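Local coordinates for AT-less polyketide synthase (PDB 4TKT), which probably catalyses the decarboxylative condensation that extends a polyketide chain, as a ketosynthase domain of the AT-less isomigrastatin synthase, at residues 74-79 with 97-102; 93-98 with 163-168. All coordinates share one frame; numbering follows the deposited sequence.

Contact 1 (74-79 with 97-102); sequences DEFDPL and LFLQCA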
ATOM      1  N   ASP A  74      -6.522  16.449  -1.900  1.00 24.97           N
ATOM      2  CA  ASP A  74      -7.719  16.902  -2.595  1.00 24.48           C
ATOM      3  C   ASP A  74      -7.618  16.658  -4.098  1.00 29.14           C
ATOM      4  O   ASP A  74      -8.569  16.910  -4.839  1.00 32.14           O
ATOM      5  CB  ASP A  74      -7.971  18.383  -2.319  1.00 25.11           C
ATOM      6  CG  ASP A  74      -6.796  19.261  -2.709  1.00 34.08           C
ATOM      7  OD1 ASP A  74      -5.665  18.745  -2.825  1.00 34.05           O
ATOM      8  OD2 ASP A  74      -7.007  20.478  -2.887  1.00 37.67           O
ATOM      9  N   GLU A  75      -6.463  16.171  -4.542  1.00 25.35           N
ATOM     10  CA  GLU A  75      -6.252  15.875  -5.955  1.00 26.86           C
ATOM     11  C   GLU A  75      -6.900  14.544  -6.320  1.00 27.83           C
ATOM     12  O   GLU A  75      -6.790  13.569  -5.577  1.00 24.57           O
ATOM     13  CB  GLU A  75      -4.758  15.852  -6.284  1.00 30.29           C
ATOM     14  CG  GLU A  75      -4.051  17.174  -6.026  1.00 29.64           C
ATOM     15  CD  GLU A  75      -2.552  17.088  -6.233  1.00 36.91           C
ATOM     16  OE1 GLU A  75      -2.046  15.969  -6.472  1.00 39.17           O
ATOM     17  OE2 GLU A  75      -1.879  18.138  -6.155  1.00 37.68           O
ATOM     18  N   PHE A  76      -7.574  14.509  -7.465  1.00 28.41           N
ATOM     19  CA  PHE A  76      -8.343  13.334  -7.861  1.00 30.08           C
ATOM     20  C   PHE A  76      -8.641  13.345  -9.358  1.00 35.59           C
ATOM     21  O   PHE A  76      -8.693  14.405  -9.980  1.00 37.65           O
ATOM     22  CB  PHE A  76      -9.647  13.272  -7.057  1.00 24.18           C
ATOM     23  CG  PHE A  76     -10.421  11.997  -7.237  1.00 27.53           C
ATOM     24  CD1 PHE A  76      -9.790  10.767  -7.147  1.00 23.49           C
ATOM     25  CD2 PHE A  76     -11.786  12.029  -7.474  1.00 25.62           C
ATOM     26  CE1 PHE A  76     -10.504   9.594  -7.304  1.00 23.37           C
ATOM     27  CE2 PHE A  76     -12.506  10.858  -7.628  1.00 26.27           C
ATOM     28  CZ  PHE A  76     -11.865   9.640  -7.543  1.00 25.34           C
ATOM     29  N   ASP A  77      -8.835  12.162  -9.930  1.00 38.82           N
ATOM     30  CA  ASP A  77      -9.140  12.022 -11.352  1.00 26.55           C
ATOM     31  C   ASP A  77     -10.502  11.360 -11.537  1.00 26.15           C
ATOM     32  O   ASP A  77     -10.577  10.191 -11.906  1.00 36.41           O
ATOM     33  CB  ASP A  77      -8.051  11.200 -12.043  1.00 30.65           C
ATOM     34  CG  ASP A  77      -8.129  11.263 -13.560  1.00 39.31           C
ATOM     35  OD1 ASP A  77      -9.173  11.684 -14.107  1.00 39.73           O
ATOM     36  OD2 ASP A  77      -7.134  10.873 -14.208  1.00 41.51           O
ATOM     37  N   PRO A  78     -11.586  12.109 -11.286  1.00 27.75           N
ATOM     38  CA  PRO A  78     -12.942  11.543 -11.285  1.00 25.59           C
ATOM     39  C   PRO A  78     -13.371  10.936 -12.628  1.00 31.03           C
ATOM     40  O   PRO A  78     -14.022   9.890 -12.637  1.00 29.09           O
ATOM     41  CB  PRO A  78     -13.821  12.747 -10.931  1.00 26.88           C
ATOM     42  CG  PRO A  78     -13.015  13.939 -11.317  1.00 31.10           C
ATOM     43  CD  PRO A  78     -11.596  13.561 -11.037  1.00 26.17           C
ATOM     44  N   LEU A  79     -13.013  11.576 -13.737  1.00 27.39           N
ATOM     45  CA  LEU A  79     -13.393  11.077 -15.058  1.00 33.59           C
ATOM     46  C   LEU A  79     -12.806   9.696 -15.316  1.00 35.79           C
ATOM     47  O   LEU A  79     -13.420   8.859 -15.979  1.00 42.77           O
ATOM     48  CB  LEU A  79     -12.949  12.050 -16.149  1.00 29.49           C
ATOM     49  CG  LEU A  79     -14.019  12.996 -16.696  1.00 34.36           C
ATOM     50  CD1 LEU A  79     -14.906  13.523 -15.585  1.00 33.64           C
ATOM     51  CD2 LEU A  79     -13.365  14.146 -17.436  1.00 32.95           C
ATOM     52  N   LEU A  97      -8.625   8.547  -2.551  1.00 27.47           N
ATOM     53  CA  LEU A  97      -7.244   8.078  -2.565  1.00 25.56           C
ATOM     54  C   LEU A  97      -7.148   6.554  -2.570  1.00 30.75           C
ATOM     55  O   LEU A  97      -6.178   5.992  -3.079  1.00 38.16           O
ATOM     56  CB  LEU A  97      -6.469   8.643  -1.372  1.00 24.05           C
ATOM     57  CG  LEU A  97      -6.257  10.158  -1.363  1.00 28.17           C
ATOM     58  CD1 LEU A  97      -5.118  10.541  -0.430  1.00 31.71           C
ATOM     59  CD2 LEU A  97      -5.996  10.678  -2.764  1.00 24.18           C
ATOM     60  N   PHE A  98      -8.147   5.884  -2.005  1.00 24.04           N
ATOM     61  CA  PHE A  98      -8.127   4.429  -1.971  1.00 21.04           C
ATOM     62  C   PHE A  98      -8.474   3.871  -3.345  1.00 25.51           C
ATOM     63  O   PHE A  98      -7.952   2.831  -3.748  1.00 31.97           O
ATOM     64  CB  PHE A  98      -9.087   3.884  -0.913  1.00 20.40           C
ATOM     65  CG  PHE A  98      -8.856   2.436  -0.582  1.00 25.16           C
ATOM     66  CD1 PHE A  98      -7.656   2.024  -0.022  1.00 24.81           C
ATOM     67  CD2 PHE A  98      -9.833   1.488  -0.833  1.00 22.41           C
ATOM     68  CE1 PHE A  98      -7.434   0.693   0.282  1.00 20.90           C
ATOM     69  CE2 PHE A  98      -9.621   0.154  -0.530  1.00 24.55           C
ATOM     70  CZ  PHE A  98      -8.418  -0.245   0.030  1.00 20.83           C
ATOM     71  N   LEU A  99      -9.351   4.566  -4.061  1.00 21.51           N
ATOM     72  CA  LEU A  99      -9.643   4.219  -5.447  1.00 22.09           C
ATOM     73  C   LEU A  99      -8.362   4.205  -6.273  1.00 28.69           C
ATOM     74  O   LEU A  99      -8.084   3.242  -6.985  1.00 38.95           O
ATOM     75  CB  LEU A  99     -10.648   5.200  -6.056  1.00 22.14           C
ATOM     76  CG  LEU A  99     -12.119   4.788  -6.032  1.00 34.43           C
ATOM     77  CD1 LEU A  99     -12.997   5.910  -6.561  1.00 37.12           C
ATOM     78  CD2 LEU A  99     -12.326   3.517  -6.842  1.00 32.03           C
ATOM     79  N   GLN A 100      -7.583   5.277  -6.162  1.00 23.08           N
ATOM     80  CA  GLN A 100      -6.337   5.403  -6.911  1.00 27.39           C
ATOM     81  C   GLN A 100      -5.309   4.376  -6.444  1.00 24.23           C
ATOM     82  O   GLN A 100      -4.553   3.830  -7.245  1.00 31.94           O
ATOM     83  CB  GLN A 100      -5.783   6.824  -6.780  1.00 31.50           C
ATOM     84  CG  GLN A 100      -6.670   7.873  -7.445  1.00 42.31           C
ATOM     85  CD  GLN A 100      -6.084   9.271  -7.400  1.00 39.35           C
ATOM     86  OE1 GLN A 100      -5.200   9.563  -6.595  1.00 36.10           O
ATOM     87  NE2 GLN A 100      -6.576  10.146  -8.271  1.00 25.13           N
ATOM     88  N   CYS A 101      -5.300   4.115  -5.143  1.00 23.57           N
ATOM     89  CA  CYS A 101      -4.449   3.086  -4.565  1.00 23.80           C
ATOM     90  C   CYS A 101      -4.799   1.700  -5.104  1.00 24.04           C
ATOM     91  O   CYS A 101      -3.915   0.902  -5.415  1.00 30.96           O
ATOM     92  CB  CYS A 101      -4.571   3.099  -3.045  1.00 23.05           C
ATOM     93  SG  CYS A 101      -3.584   1.852  -2.206  1.00 41.67           S
ATOM     94  N   ALA A 102      -6.094   1.419  -5.205  1.00 29.28           N
ATOM     95  CA  ALA A 102      -6.570   0.138  -5.715  1.00 23.82           C
ATOM     96  C   ALA A 102      -6.090  -0.111  -7.140  1.00 24.89           C
ATOM     97  O   ALA A 102      -5.618  -1.200  -7.464  1.00 29.51           O
ATOM     98  CB  ALA A 102      -8.084   0.077  -5.657  1.00 23.24           C
TER
HETATM   99  O   HOH W   1      -4.296  12.177  -5.249  1.00 30.63           O
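E75 and F76 run in extended form past helix 93-109 of the thiolase-fold ketosynthase. The backbones come nearest at F76 and L97, whose CA atoms lie 7.5 Å apart. No direct hydrogen bond joins the two segments. The extended residues pair instead with strand 610-611. Toward the helix, contact is made by side chains and one water. F76 gives the largest share of the buried surface. Its CG is anti to the backbone N (chi1 -171°), and the ring reaches in between L99 and Q100. CD1 of L99 meets the ring at its edge, 4.0 Å from CZ of F76. P78 N lies on one ring face, 3.8 Å above the plane and offset toward the rim. The ring of F81 runs almost parallel to that of F76. Q100 stretches out from the helix and crosses the F76 ring obliquely. Its amide plane is turned 40° from the ring plane. NE2 of Q100 stands 3.5 Å from CD1 of F76. It also comes near D77 N, but both are donors and do not bond. The carboxylates of E75 and D77 turn to the C-terminal segment: E75 forms a salt bridge with R609, and D77 accepts from the backbone N of A608. One water bridges the segments, donating to E75 O at 2.9 Å and to OE1 of Q100 at 3.1 Å.

Contact 2 (93-98 with 163-168); sequences PQERLF and ASIANR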
ATOM      1  N   PRO A  93     -12.110  12.264   0.747  1.00 26.75           N
ATOM      2  CA  PRO A  93     -10.761  12.078   0.202  1.00 25.94           C
ATOM      3  C   PRO A  93     -10.207  10.676   0.430  1.00 25.22           C
ATOM      4  O   PRO A  93      -9.435  10.186  -0.392  1.00 32.79           O
ATOM      5  CB  PRO A  93      -9.939  13.117   0.962  1.00 21.20           C
ATOM      6  CG  PRO A  93     -10.905  14.206   1.226  1.00 21.36           C
ATOM      7  CD  PRO A  93     -12.230  13.537   1.479  1.00 20.84           C
ATOM      8  N   GLN A  94     -10.603  10.038   1.528  1.00 20.01           N
ATOM      9  CA  GLN A  94     -10.162   8.678   1.815  1.00 19.77           C
ATOM     10  C   GLN A  94     -10.682   7.697   0.770  1.00 25.44           C
ATOM     11  O   GLN A  94      -9.959   6.794   0.352  1.00 26.01           O
ATOM     12  CB  GLN A  94     -10.610   8.250   3.211  1.00 19.39           C
ATOM     13  CG  GLN A  94      -9.922   9.007   4.334  1.00 33.24           C
ATOM     14  CD  GLN A  94     -10.313   8.494   5.708  1.00 34.24           C
ATOM     15  OE1 GLN A  94      -9.500   8.485   6.635  1.00 40.26           O
ATOM     16  NE2 GLN A  94     -11.563   8.065   5.847  1.00 23.63           N
ATOM     17  N   GLU A  95     -11.932   7.871   0.350  1.00 19.65           N
ATOM     18  CA  GLU A  95     -12.486   7.067  -0.735  1.00 23.12           C
ATOM     19  C   GLU A  95     -11.740   7.343  -2.036  1.00 25.33           C
ATOM     20  O   GLU A  95     -11.421   6.423  -2.790  1.00 30.42           O
ATOM     21  CB  GLU A  95     -13.977   7.350  -0.931  1.00 25.67           C
ATOM     22  CG  GLU A  95     -14.820   7.247   0.322  1.00 40.72           C
ATOM     23  CD  GLU A  95     -16.256   7.671   0.085  1.00 49.82           C
ATOM     24  OE1 GLU A  95     -16.728   7.550  -1.066  1.00 42.93           O
ATOM     25  OE2 GLU A  95     -16.913   8.130   1.044  1.00 60.85           O
ATOM     26  N   ARG A  96     -11.469   8.618  -2.294  1.00 24.08           N
ATOM     27  CA  ARG A  96     -10.800   9.023  -3.524  1.00 21.25           C
ATOM     28  C   ARG A  96      -9.400   8.429  -3.624  1.00 27.05           C
ATOM     29  O   ARG A  96      -9.033   7.862  -4.654  1.00 34.06           O
ATOM     30  CB  ARG A  96     -10.728  10.550  -3.620  1.00 21.60           C
ATOM     31  CG  ARG A  96     -12.080  11.234  -3.792  1.00 22.33           C
ATOM     32  CD  ARG A  96     -11.902  12.720  -4.064  1.00 22.16           C
ATOM     33  NE  ARG A  96     -12.441  13.555  -2.995  1.00 27.84           N
ATOM     34  CZ  ARG A  96     -12.021  14.787  -2.729  1.00 24.48           C
ATOM     35  NH1 ARG A  96     -11.044  15.325  -3.444  1.00 23.06           N
ATOM     36  NH2 ARG A  96     -12.571  15.480  -1.742  1.00 22.34           N
ATOM     37  N   LEU A  97      -8.625   8.547  -2.551  1.00 27.47           N
ATOM     38  CA  LEU A  97      -7.244   8.078  -2.565  1.00 25.56           C
ATOM     39  C   LEU A  97      -7.148   6.554  -2.570  1.00 30.75           C
ATOM     40  O   LEU A  97      -6.178   5.992  -3.079  1.00 38.16           O
ATOM     41  CB  LEU A  97      -6.469   8.643  -1.372  1.00 24.05           C
ATOM     42  CG  LEU A  97      -6.257  10.158  -1.363  1.00 28.17           C
ATOM     43  CD1 LEU A  97      -5.118  10.541  -0.430  1.00 31.71           C
ATOM     44  CD2 LEU A  97      -5.996  10.678  -2.764  1.00 24.18           C
ATOM     45  N   PHE A  98      -8.147   5.884  -2.005  1.00 24.04           N
ATOM     46  CA  PHE A  98      -8.127   4.429  -1.971  1.00 21.04           C
ATOM     47  C   PHE A  98      -8.474   3.871  -3.345  1.00 25.51           C
ATOM     48  O   PHE A  98      -7.952   2.831  -3.748  1.00 31.97           O
ATOM     49  CB  PHE A  98      -9.087   3.884  -0.913  1.00 20.40           C
ATOM     50  CG  PHE A  98      -8.856   2.436  -0.582  1.00 25.16           C
ATOM     51  CD1 PHE A  98      -7.656   2.024  -0.022  1.00 24.81           C
ATOM     52  CD2 PHE A  98      -9.833   1.488  -0.833  1.00 22.41           C
ATOM     53  CE1 PHE A  98      -7.434   0.693   0.282  1.00 20.90           C
ATOM     54  CE2 PHE A  98      -9.621   0.154  -0.530  1.00 24.55           C
ATOM     55  CZ  PHE A  98      -8.418  -0.245   0.030  1.00 20.83           C
ATOM     56  N   ALA A 163     -18.025   2.463   4.644  1.00 21.54           N
ATOM     57  CA  ALA A 163     -18.262   1.349   3.730  1.00 20.32           C
ATOM     58  C   ALA A 163     -17.964   1.728   2.284  1.00 28.97           C
ATOM     59  O   ALA A 163     -17.581   0.877   1.479  1.00 33.63           O
ATOM     60  CB  ALA A 163     -19.695   0.861   3.849  1.00 19.71           C
ATOM     61  N   SER A 164     -18.149   3.004   1.960  1.00 24.62           N
ATOM     62  CA  SER A 164     -17.949   3.480   0.598  1.00 25.26           C
ATOM     63  C   SER A 164     -16.515   3.279   0.139  1.00 24.30           C
ATOM     64  O   SER A 164     -16.263   3.091  -1.048  1.00 29.76           O
ATOM     65  CB  SER A 164     -18.329   4.955   0.483  1.00 21.56           C
ATOM     66  OG  SER A 164     -19.728   5.120   0.608  1.00 35.76           O
ATOM     67  N   ILE A 165     -15.581   3.317   1.083  1.00 21.53           N
ATOM     68  CA  ILE A 165     -14.174   3.107   0.773  1.00 24.31           C
ATOM     69  C   ILE A 165     -13.969   1.767   0.070  1.00 25.22           C
ATOM     70  O   ILE A 165     -13.277   1.688  -0.943  1.00 29.56           O
ATOM     71  CB  ILE A 165     -13.306   3.166   2.043  1.00 22.50           C
ATOM     72  CG1 ILE A 165     -13.372   4.565   2.657  1.00 18.31           C
ATOM     73  CG2 ILE A 165     -11.865   2.807   1.729  1.00 18.43           C
ATOM     74  CD1 ILE A 165     -12.584   4.704   3.936  1.00 20.33           C
ATOM     75  N   ALA A 166     -14.593   0.720   0.597  1.00 26.59           N
ATOM     76  CA  ALA A 166     -14.488  -0.600  -0.012  1.00 26.26           C
ATOM     77  C   ALA A 166     -15.481  -0.769  -1.157  1.00 25.99           C
ATOM     78  O   ALA A 166     -15.170  -1.388  -2.174  1.00 29.00           O
ATOM     79  CB  ALA A 166     -14.702  -1.681   1.032  1.00 19.39           C
ATOM     80  N   ASN A 167     -16.676  -0.212  -0.986  1.00 19.27           N
ATOM     81  CA  ASN A 167     -17.748  -0.397  -1.956  1.00 19.55           C
ATOM     82  C   ASN A 167     -17.485   0.277  -3.300  1.00 21.74           C
ATOM     83  O   ASN A 167     -17.851  -0.262  -4.344  1.00 30.99           O
ATOM     84  CB  ASN A 167     -19.070   0.108  -1.378  1.00 19.99           C
ATOM     85  CG  ASN A 167     -19.710  -0.893  -0.434  1.00 23.24           C
ATOM     86  OD1 ASN A 167     -19.175  -1.978  -0.211  1.00 26.86           O
ATOM     87  ND2 ASN A 167     -20.857  -0.534   0.127  1.00 20.15           N
ATOM     88  N   ARG A 168     -16.852   1.445  -3.284  1.00 22.60           N
ATOM     89  CA  ARG A 168     -16.565   2.155  -4.527  1.00 22.69           C
ATOM     90  C   ARG A 168     -15.487   1.451  -5.335  1.00 21.99           C
ATOM     91  O   ARG A 168     -15.520   1.474  -6.565  1.00 29.94           O
ATOM     92  CB  ARG A 168     -16.151   3.600  -4.254  1.00 19.62           C
ATOM     93  CG  ARG A 168     -17.293   4.452  -3.756  1.00 36.89           C
ATOM     94  CD  ARG A 168     -17.027   5.926  -3.949  1.00 42.02           C
ATOM     95  NE  ARG A 168     -18.097   6.727  -3.364  1.00 49.52           N
ATOM     96  CZ  ARG A 168     -19.283   6.920  -3.934  1.00 56.39           C
ATOM     97  NH1 ARG A 168     -19.553   6.369  -5.112  1.00 56.17           N
ATOM     98  NH2 ARG A 168     -20.198   7.662  -3.326  1.00 60.25           N
TER
HETATM   99  O   HOH W   2     -12.839   4.036  -2.526  1.00 56.76           O
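The guanidinium of R168 takes OE1 of E95 at its edge, in plane, and the two flat groups are nearly coplanar. Its NE donates to this oxygen at 2.8 Å in a salt bridge, bent to 149° at the hydrogen. Two helices of the thiolase fold pack side by side here; the axes of 93-98 and 163-168 approach to 8.8 Å at 27°. E95 has CG anti to the carbonyl carbon (chi1 -52°), and its extended chain carries the carboxylate to S164 and R168. A face of the carboxylate is covered by CB of S164, 3.4 Å from CD of E95. The carbonyl O of I165 meets the F98 ring at its edge, 3.5 Å from CD2. I165 meets three residues of the other helix: CG2 touches CD2 of F98, CG1 lies against CG of E95, and CD1 reaches Q94. Y139 O, D92 and L215 N hold the Q94 amide. An alanine in place of E95 would probably leave R168 without this charge partner and open a gap beside S164 and I165. The CA atoms of E95 and I165 are 4.6 Å apart. A water donates to both E95 O and I165 O, at 2.8 and 2.9 Å.

Overall arrangement
Both contacts use helix 93-109, and their centres lie about 9 Å apart. Along the chain the order is 74-79, 93-98, 97-102, 163-168. L97 and F98 belong to both. Contact 1 joins the helix to the extended residues that pair with strand 610-611. Contact 2 joins it to helix 163-173. The two also touch directly: CD2 of F76 packs on CD of R96, and CD2 of L99 on O of R168. F98 and C101 lean on strands of the large mixed sheet. Helix 93-109 thus touches the sheet, helix 163-173 and residues 74-79, which pair with the C-terminal segment. R96 on the helix also bonds to Y612 O of that segment.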